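Local coordinates for saposin-like protein (Necator americanus, PDB 3S63) that probably binds lipids and interacts with membranes, as a hookworm member of the saposin-like family, at residues T6-L9 and C10-A13; G19-G23 and N24-R28; N44-R47 and R48-L52. One frame throughout, in Å; residues are numbered along the deposited sequence.

Overall arrangement
The three contacts are local and come in series along one chain of four helices. Interaction 1 (6-13) and the beginning of interaction 2 (19-28) share helix 3-20, with centres about 18 Å apart on opposite sides of the chain's centre. Interaction 2 is the surface turn that leads on to helix 28-39. Interaction 3 (44-52) opens helix 46-65, its centre about 11 Å from that of interaction 1 and about 21 Å from that of interaction 2. Interactions 1 and 3 touch: Leu-9 CD1 lies 3.5 Å from Tyr-45 CG. Between them they carry one cysteine of each of the three disulfides that tie the saposin-like fold together.

Interaction 1: T6-L9 and C10-A13; sequences TCDL and CQIA
Cys-10 and Gln-11 donate their backbone N-H groups to carbonyls one helical turn back, on Thr-6 and Cys-7. The bond from Cys-10 N to Thr-6 O is 3.2 Å. Gln-11 N reaches Cys-7 O at 3.2 Å and makes a weak second bond to Asp-8 O. That oxygen serves mainly Ile-12 N, at 2.9 Å. Ala-13 N completes the run by donating to Leu-9 O at 3.0 Å. Here helix 3-20, the first helix of the saposin-like fold, displays the family's disulfide pattern: Cys-7 and Cys-10, one turn apart, are joined to Cys-81 and Cys-75, tying this helix to the C-terminal part of the domain. Both sulfurs leave along the same kind of path, SG anti to the backbone N (chi1 174° in Cys-7, -172° in Cys-10). On the flank of the helix, Gln-11 turns its amide back toward Cys-7, bringing NE2 to 3.7 Å from SG, while the hydrogen bond of that nitrogen goes to Ser-86 O. Asp-8 OD1 comes only to 4.0 Å from Gln-11 NE2, with carboxylate and amide planes 45° apart; the other oxygen, OD2, has a long, weak ion pair with Lys-4. Thr-6 OG1 is hydrogen-bonded one turn back to Thr-2 O. The apolar side-chain contact here is Leu-9 CD2 against Ile-12 CD1 at 4.0 Å, methyl against methyl.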
loop_
_atom_site.group_PDB
_atom_site.type_symbol
_atom_site.label_atom_id
_atom_site.label_comp_id
_atom_site.label_asym_id
_atom_site.label_seq_id
_atom_site.Cartn_x
_atom_site.Cartn_y
_atom_site.Cartn_z
ATOM N N THR A 6 0.074 -4.764 -11.035
ATOM C CA THR A 6 0.732 -3.716 -10.267
ATOM C C THR A 6 -0.260 -2.867 -9.481
ATOM O O THR A 6 0.011 -2.469 -8.352
ATOM C CB THR A 6 1.540 -2.824 -11.197
ATOM O OG1 THR A 6 2.519 -3.634 -11.832
ATOM C CG2 THR A 6 2.249 -1.735 -10.436
ATOM N N CYS A 7 -1.404 -2.587 -10.086
ATOM C CA CYS A 7 -2.447 -1.849 -9.404
ATOM C C CYS A 7 -3.084 -2.705 -8.305
ATOM O O CYS A 7 -3.211 -2.272 -7.157
ATOM C CB CYS A 7 -3.508 -1.386 -10.403
ATOM S SG CYS A 7 -4.937 -0.615 -9.647
ATOM N N ASP A 8 -3.486 -3.922 -8.668
ATOM C CA ASP A 8 -4.062 -4.843 -7.707
ATOM C C ASP A 8 -3.117 -5.005 -6.512
ATOM O O ASP A 8 -3.517 -4.831 -5.364
ATOM C CB ASP A 8 -4.358 -6.196 -8.364
ATOM C CG ASP A 8 -5.515 -6.129 -9.368
ATOM O OD1 ASP A 8 -6.245 -5.119 -9.402
ATOM O OD2 ASP A 8 -5.704 -7.101 -10.125
ATOM N N LEU A 9 -1.852 -5.305 -6.783
ATOM C CA LEU A 9 -0.885 -5.504 -5.714
ATOM C C LEU A 9 -0.762 -4.293 -4.779
ATOM O O LEU A 9 -0.625 -4.443 -3.569
ATOM C CB LEU A 9 0.478 -5.915 -6.281
ATOM C CG LEU A 9 0.456 -7.263 -7.008
ATOM C CD1 LEU A 9 1.848 -7.704 -7.338
ATOM C CD2 LEU A 9 -0.209 -8.322 -6.156
ATOM N N CYS A 10 -0.814 -3.091 -5.320
ATOM C CA CYS A 10 -0.740 -1.935 -4.455
ATOM C C CYS A 10 -1.865 -2.047 -3.434
ATOM O O CYS A 10 -1.659 -1.842 -2.242
ATOM C CB CYS A 10 -0.891 -0.647 -5.262
ATOM S SG CYS A 10 -0.590 0.857 -4.301
ATOM N N GLN A 11 -3.050 -2.391 -3.927
ATOM C CA GLN A 11 -4.261 -2.415 -3.128
ATOM C C GLN A 11 -4.248 -3.523 -2.077
ATOM O O GLN A 11 -4.524 -3.286 -0.908
ATOM C CB GLN A 11 -5.479 -2.581 -4.036
ATOM C CG GLN A 11 -5.745 -1.406 -4.928
ATOM C CD GLN A 11 -7.048 -1.544 -5.677
ATOM O OE1 GLN A 11 -8.107 -1.194 -5.162
ATOM N NE2 GLN A 11 -6.983 -2.055 -6.900
ATOM N N ILE A 12 -3.953 -4.738 -2.512
ATOM C CA ILE A 12 -3.829 -5.873 -1.624
ATOM C C ILE A 12 -2.859 -5.595 -0.475
ATOM O O ILE A 12 -3.128 -5.930 0.673
ATOM C CB ILE A 12 -3.344 -7.091 -2.419
ATOM C CG1 ILE A 12 -4.345 -7.406 -3.537
ATOM C CG2 ILE A 12 -3.134 -8.281 -1.511
ATOM C CD1 ILE A 12 -3.873 -8.499 -4.480
ATOM N N ALA A 13 -1.723 -4.988 -0.797
ATOM C CA ALA A 13 -0.680 -4.750 0.181
ATOM C C ALA A 13 -1.115 -3.742 1.221
ATOM O O ALA A 13 -0.915 -3.951 2.409
ATOM C CB ALA A 13 0.603 -4.290 -0.504
#

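Interaction 2: G19-G23 and N24-R28; sequences GHFGG and NIPSR
Phe-21 and Asn-24 close a type I' beta turn through a bond from Asn-24 N to Phe-21 O (2.9 Å), made where the chain leaves helix 3-20. The same exit is a Schellman motif: Gly-22 has positive phi (54°), and its N bonds back to Gly-19 O at 2.9 Å, within the last helical turn. Gly-23 also has positive phi (83°), so two left-handed residues in succession reverse the chain and send it toward helix 28-39. The turn thus makes the link between the first two helices of the saposin-like fold, out on the surface. The Phe-21 side chain points back at the extended run that follows the turn. With CG anti to its own carbonyl carbon (chi1 -64°), the ring lies alongside residues 24-26 and is approached from both sides of its plane. From one side His-20 sets ND1 over the ring centre, 3.7 Å above it. From the other come Ile-25 and Pro-26, each crossing the aromatic side chain at about a right angle and meeting it obliquely. Ile-25 brings CG1 to 3.8 Å from Phe-21 CD1, whereas Pro-26 sets CD against the other half of the ring, 3.4 Å from Phe-21 CE2. Beyond the turn, Leu-31 and Gln-34 of helix 28-39 also touch Phe-21, and Ile-25 packs on Phe-61 of helix 46-65. Ser-27, at the N-cap of helix 28-39, accepts a weak hydrogen bond from Lys-30 N on its OG. Ile-25 curls its terminal methyl back over the turn, leaving CD1 3.7 Å from Gly-23 C and 3.8 Å from Phe-21 CB.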
loop_
_atom_site.group_PDB
_atom_site.type_symbol
_atom_site.label_atom_id
_atom_site.label_comp_id
_atom_site.label_asym_id
_atom_site.label_seq_id
_atom_site.Cartn_x
_atom_site.Cartn_y
_atom_site.Cartn_z
ATOM N N GLY A 19 -5.543 -3.705 7.633
ATOM C CA GLY A 19 -6.350 -4.658 8.365
ATOM C C GLY A 19 -5.549 -5.224 9.513
ATOM O O GLY A 19 -6.090 -5.504 10.568
ATOM N N HIS A 20 -4.249 -5.387 9.298
ATOM C CA HIS A 20 -3.369 -5.920 10.320
ATOM C C HIS A 20 -3.442 -5.126 11.635
ATOM O O HIS A 20 -3.504 -5.719 12.708
ATOM C CB HIS A 20 -1.933 -5.966 9.808
ATOM C CG HIS A 20 -0.927 -6.334 10.851
ATOM N ND1 HIS A 20 -0.075 -5.412 11.418
ATOM C CD2 HIS A 20 -0.634 -7.518 11.429
ATOM C CE1 HIS A 20 0.706 -6.012 12.296
ATOM N NE2 HIS A 20 0.380 -7.291 12.328
ATOM N N PHE A 21 -3.430 -3.800 11.546
ATOM C CA PHE A 21 -3.495 -2.938 12.722
ATOM C C PHE A 21 -4.933 -2.641 13.081
ATOM O O PHE A 21 -5.210 -1.869 13.998
ATOM C CB PHE A 21 -2.829 -1.594 12.453
ATOM C CG PHE A 21 -1.354 -1.676 12.179
ATOM C CD1 PHE A 21 -0.884 -1.680 10.880
ATOM C CD2 PHE A 21 -0.438 -1.703 13.224
ATOM C CE1 PHE A 21 0.462 -1.730 10.634
ATOM C CE2 PHE A 21 0.891 -1.745 12.978
ATOM C CZ PHE A 21 1.351 -1.761 11.680
ATOM N N GLY A 22 -5.853 -3.226 12.331
ATOM C CA GLY A 22 -7.259 -2.981 12.552
ATOM C C GLY A 22 -7.575 -1.505 12.534
ATOM O O GLY A 22 -8.494 -1.067 13.216
ATOM N N GLY A 23 -6.805 -0.737 11.768
ATOM C CA GLY A 23 -7.044 0.689 11.619
ATOM C C GLY A 23 -6.458 1.553 12.722
ATOM O O GLY A 23 -6.513 2.786 12.653
ATOM N N ASN A 24 -5.912 0.908 13.750
ATOM C CA ASN A 24 -5.193 1.602 14.806
ATOM C C ASN A 24 -3.718 1.493 14.502
ATOM O O ASN A 24 -3.076 0.516 14.871
ATOM C CB ASN A 24 -5.486 0.955 16.157
ATOM C CG ASN A 24 -4.820 1.683 17.330
ATOM O OD1 ASN A 24 -5.205 1.491 18.489
ATOM N ND2 ASN A 24 -3.824 2.517 17.036
ATOM N N ILE A 25 -3.187 2.496 13.815
ATOM C CA ILE A 25 -1.796 2.493 13.383
ATOM C C ILE A 25 -0.925 3.261 14.365
ATOM O O ILE A 25 -1.188 4.411 14.680
ATOM C CB ILE A 25 -1.643 3.081 11.974
ATOM C CG1 ILE A 25 -1.909 2.006 10.925
ATOM C CG2 ILE A 25 -0.257 3.646 11.791
ATOM C CD1 ILE A 25 -3.345 1.768 10.660
ATOM N N PRO A 26 0.122 2.615 14.863
ATOM C CA PRO A 26 0.783 3.169 16.044
ATOM C C PRO A 26 1.748 4.295 15.695
ATOM O O PRO A 26 1.766 5.318 16.375
ATOM C CB PRO A 26 1.552 1.969 16.615
ATOM C CG PRO A 26 1.082 0.762 15.846
ATOM C CD PRO A 26 0.619 1.275 14.517
ATOM N N SER A 27 2.548 4.105 14.655
ATOM C CA SER A 27 3.550 5.091 14.278
ATOM C C SER A 27 4.122 4.736 12.903
ATOM O O SER A 27 4.111 3.564 12.504
ATOM C CB SER A 27 4.670 5.139 15.318
ATOM O OG SER A 27 5.545 4.030 15.175
ATOM N N ARG A 28 4.616 5.737 12.177
ATOM C CA ARG A 28 5.190 5.488 10.861
ATOM C C ARG A 28 6.280 4.416 10.915
ATOM O O ARG A 28 6.274 3.506 10.093
ATOM C CB ARG A 28 5.747 6.770 10.277
ATOM C CG ARG A 28 5.338 7.058 8.853
ATOM C CD ARG A 28 5.846 8.440 8.491
ATOM N NE ARG A 28 6.709 8.427 7.310
ATOM C CZ ARG A 28 7.746 9.236 7.130
ATOM N NH1 ARG A 28 8.080 10.130 8.052
ATOM N NH2 ARG A 28 8.453 9.149 6.021
#

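Interaction 3: N44-R47 and R48-L52; sequences NYRR and RCLLL
Tyr-45 lays one face of its ring against Cys-49 at the start of helix 46-65, the helix that carries one half of the Cys-39 to Cys-49 disulfide of the saposin-like fold. Cys-49 CB stands over this face in a CH-pi contact, 3.7 Å from the ring centroid and 18° off the normal. The sulfur sits farther out and more obliquely, SG being 4.3 Å from the same centroid in a sulfur-aromatic contact. Tyr-45 CG is anti to the backbone N (chi1 -175°), a turn that swings the ring in beside the helix, where it also packs on Cys-10 of helix 3-20. Arg-48 passes the ring at its edge: CD lies 4.0 Å from Tyr-45 CE2. The extended chain then carries its guanidinium, tilted only 15° from the ring plane, to a salt bridge with Glu-80. On another side of the helix, Arg-46 runs out extended and Leu-50 lies against it, CD1 over one face of the guanidinium and 3.6 Å from Arg-46 CG. The backbone beneath is held by Cys-49 N to Tyr-45 O (2.8 Å) and Leu-50 N to Arg-46 O (3.0 Å). Across the first turn a water bridges the chain, donating to Asn-44 O at 2.9 Å and accepting from Arg-48 N at 3.1 Å.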
loop_
_atom_site.group_PDB
_atom_site.type_symbol
_atom_site.label_atom_id
_atom_site.label_comp_id
_atom_site.label_asym_id
_atom_site.label_seq_id
_atom_site.Cartn_x
_atom_site.Cartn_y
_atom_site.Cartn_z
ATOM N N ASN A 44 7.267 -11.511 -7.044
ATOM C CA ASN A 44 7.527 -10.624 -8.170
ATOM C C ASN A 44 7.388 -9.150 -7.839
ATOM O O ASN A 44 7.724 -8.284 -8.644
ATOM C CB ASN A 44 6.582 -10.968 -9.319
ATOM C CG ASN A 44 6.845 -12.345 -9.894
ATOM O OD1 ASN A 44 7.995 -12.783 -9.971
ATOM N ND2 ASN A 44 5.778 -13.038 -10.300
ATOM N N TYR A 45 6.896 -8.855 -6.652
ATOM C CA TYR A 45 6.522 -7.493 -6.333
ATOM C C TYR A 45 7.446 -6.927 -5.269
ATOM O O TYR A 45 7.495 -5.717 -5.074
ATOM C CB TYR A 45 5.074 -7.489 -5.855
ATOM C CG TYR A 45 4.477 -6.143 -5.582
ATOM C CD1 TYR A 45 3.778 -5.899 -4.406
ATOM C CD2 TYR A 45 4.593 -5.110 -6.507
ATOM C CE1 TYR A 45 3.208 -4.650 -4.163
ATOM C CE2 TYR A 45 4.039 -3.870 -6.269
ATOM C CZ TYR A 45 3.346 -3.645 -5.102
ATOM O OH TYR A 45 2.806 -2.411 -4.871
ATOM N N ARG A 46 8.173 -7.811 -4.584
ATOM C CA ARG A 46 9.068 -7.423 -3.493
ATOM C C ARG A 46 9.856 -6.144 -3.777
ATOM O O ARG A 46 9.801 -5.180 -3.023
ATOM C CB ARG A 46 10.042 -8.561 -3.187
ATOM C CG ARG A 46 10.955 -8.337 -1.976
ATOM C CD ARG A 46 12.069 -9.394 -1.916
ATOM N NE ARG A 46 12.776 -9.432 -0.632
ATOM C CZ ARG A 46 13.721 -8.568 -0.258
ATOM N NH1 ARG A 46 14.071 -7.573 -1.062
ATOM N NH2 ARG A 46 14.312 -8.687 0.927
ATOM N N ARG A 47 10.599 -6.134 -4.870
ATOM C CA ARG A 47 11.525 -5.040 -5.121
ATOM C C ARG A 47 10.823 -3.707 -5.311
ATOM O O ARG A 47 11.210 -2.695 -4.726
ATOM C CB ARG A 47 12.388 -5.357 -6.336
ATOM C CG ARG A 47 13.848 -5.560 -6.006
ATOM C CD ARG A 47 14.665 -4.455 -6.650
ATOM N NE ARG A 47 14.380 -4.349 -8.079
ATOM C CZ ARG A 47 15.027 -3.539 -8.909
ATOM N NH1 ARG A 47 15.997 -2.747 -8.462
ATOM N NH2 ARG A 47 14.699 -3.524 -10.192
ATOM N N ARG A 48 9.795 -3.716 -6.148
ATOM C CA ARG A 48 9.037 -2.514 -6.435
ATOM C C ARG A 48 8.260 -2.025 -5.210
ATOM O O ARG A 48 8.230 -0.828 -4.901
ATOM C CB ARG A 48 8.072 -2.768 -7.594
ATOM C CG ARG A 48 7.388 -1.501 -8.078
ATOM C CD ARG A 48 6.211 -1.790 -8.947
ATOM N NE ARG A 48 5.676 -0.534 -9.456
ATOM C CZ ARG A 48 6.090 0.054 -10.574
ATOM N NH1 ARG A 48 7.036 -0.503 -11.325
ATOM N NH2 ARG A 48 5.554 1.197 -10.948
ATOM N N CYS A 49 7.622 -2.967 -4.531
ATOM C CA CYS A 49 6.843 -2.675 -3.351
ATOM C C CYS A 49 7.719 -1.930 -2.363
ATOM O O CYS A 49 7.370 -0.856 -1.878
ATOM C CB CYS A 49 6.373 -3.994 -2.750
ATOM S SG CYS A 49 5.219 -3.892 -1.356
ATOM N N LEU A 50 8.879 -2.507 -2.088
ATOM C CA LEU A 50 9.780 -2.003 -1.056
ATOM C C LEU A 50 10.193 -0.554 -1.271
ATOM O O LEU A 50 10.307 0.211 -0.313
ATOM C CB LEU A 50 11.014 -2.915 -0.949
ATOM C CG LEU A 50 10.808 -4.256 -0.232
ATOM C CD1 LEU A 50 11.970 -5.182 -0.478
ATOM C CD2 LEU A 50 10.594 -4.063 1.276
ATOM N N LEU A 51 10.420 -0.188 -2.529
ATOM C CA LEU A 51 10.791 1.178 -2.887
ATOM C C LEU A 51 9.597 2.099 -2.837
ATOM O O LEU A 51 9.736 3.296 -2.580
ATOM C CB LEU A 51 11.393 1.216 -4.292
ATOM C CG LEU A 51 12.801 0.638 -4.375
ATOM C CD1 LEU A 51 13.042 0.002 -5.721
ATOM C CD2 LEU A 51 13.828 1.717 -4.073
ATOM N N LEU A 52 8.427 1.535 -3.113
ATOM C CA LEU A 52 7.189 2.293 -3.103
ATOM C C LEU A 52 6.884 2.737 -1.688
ATOM O O LEU A 52 6.601 3.915 -1.447
ATOM C CB LEU A 52 6.045 1.429 -3.600
ATOM C CG LEU A 52 5.063 2.021 -4.604
ATOM C CD1 LEU A 52 3.743 1.293 -4.427
ATOM C CD2 LEU A 52 4.914 3.524 -4.407
HETATM O O HOH W 1 9.393 -5.951 -8.278
#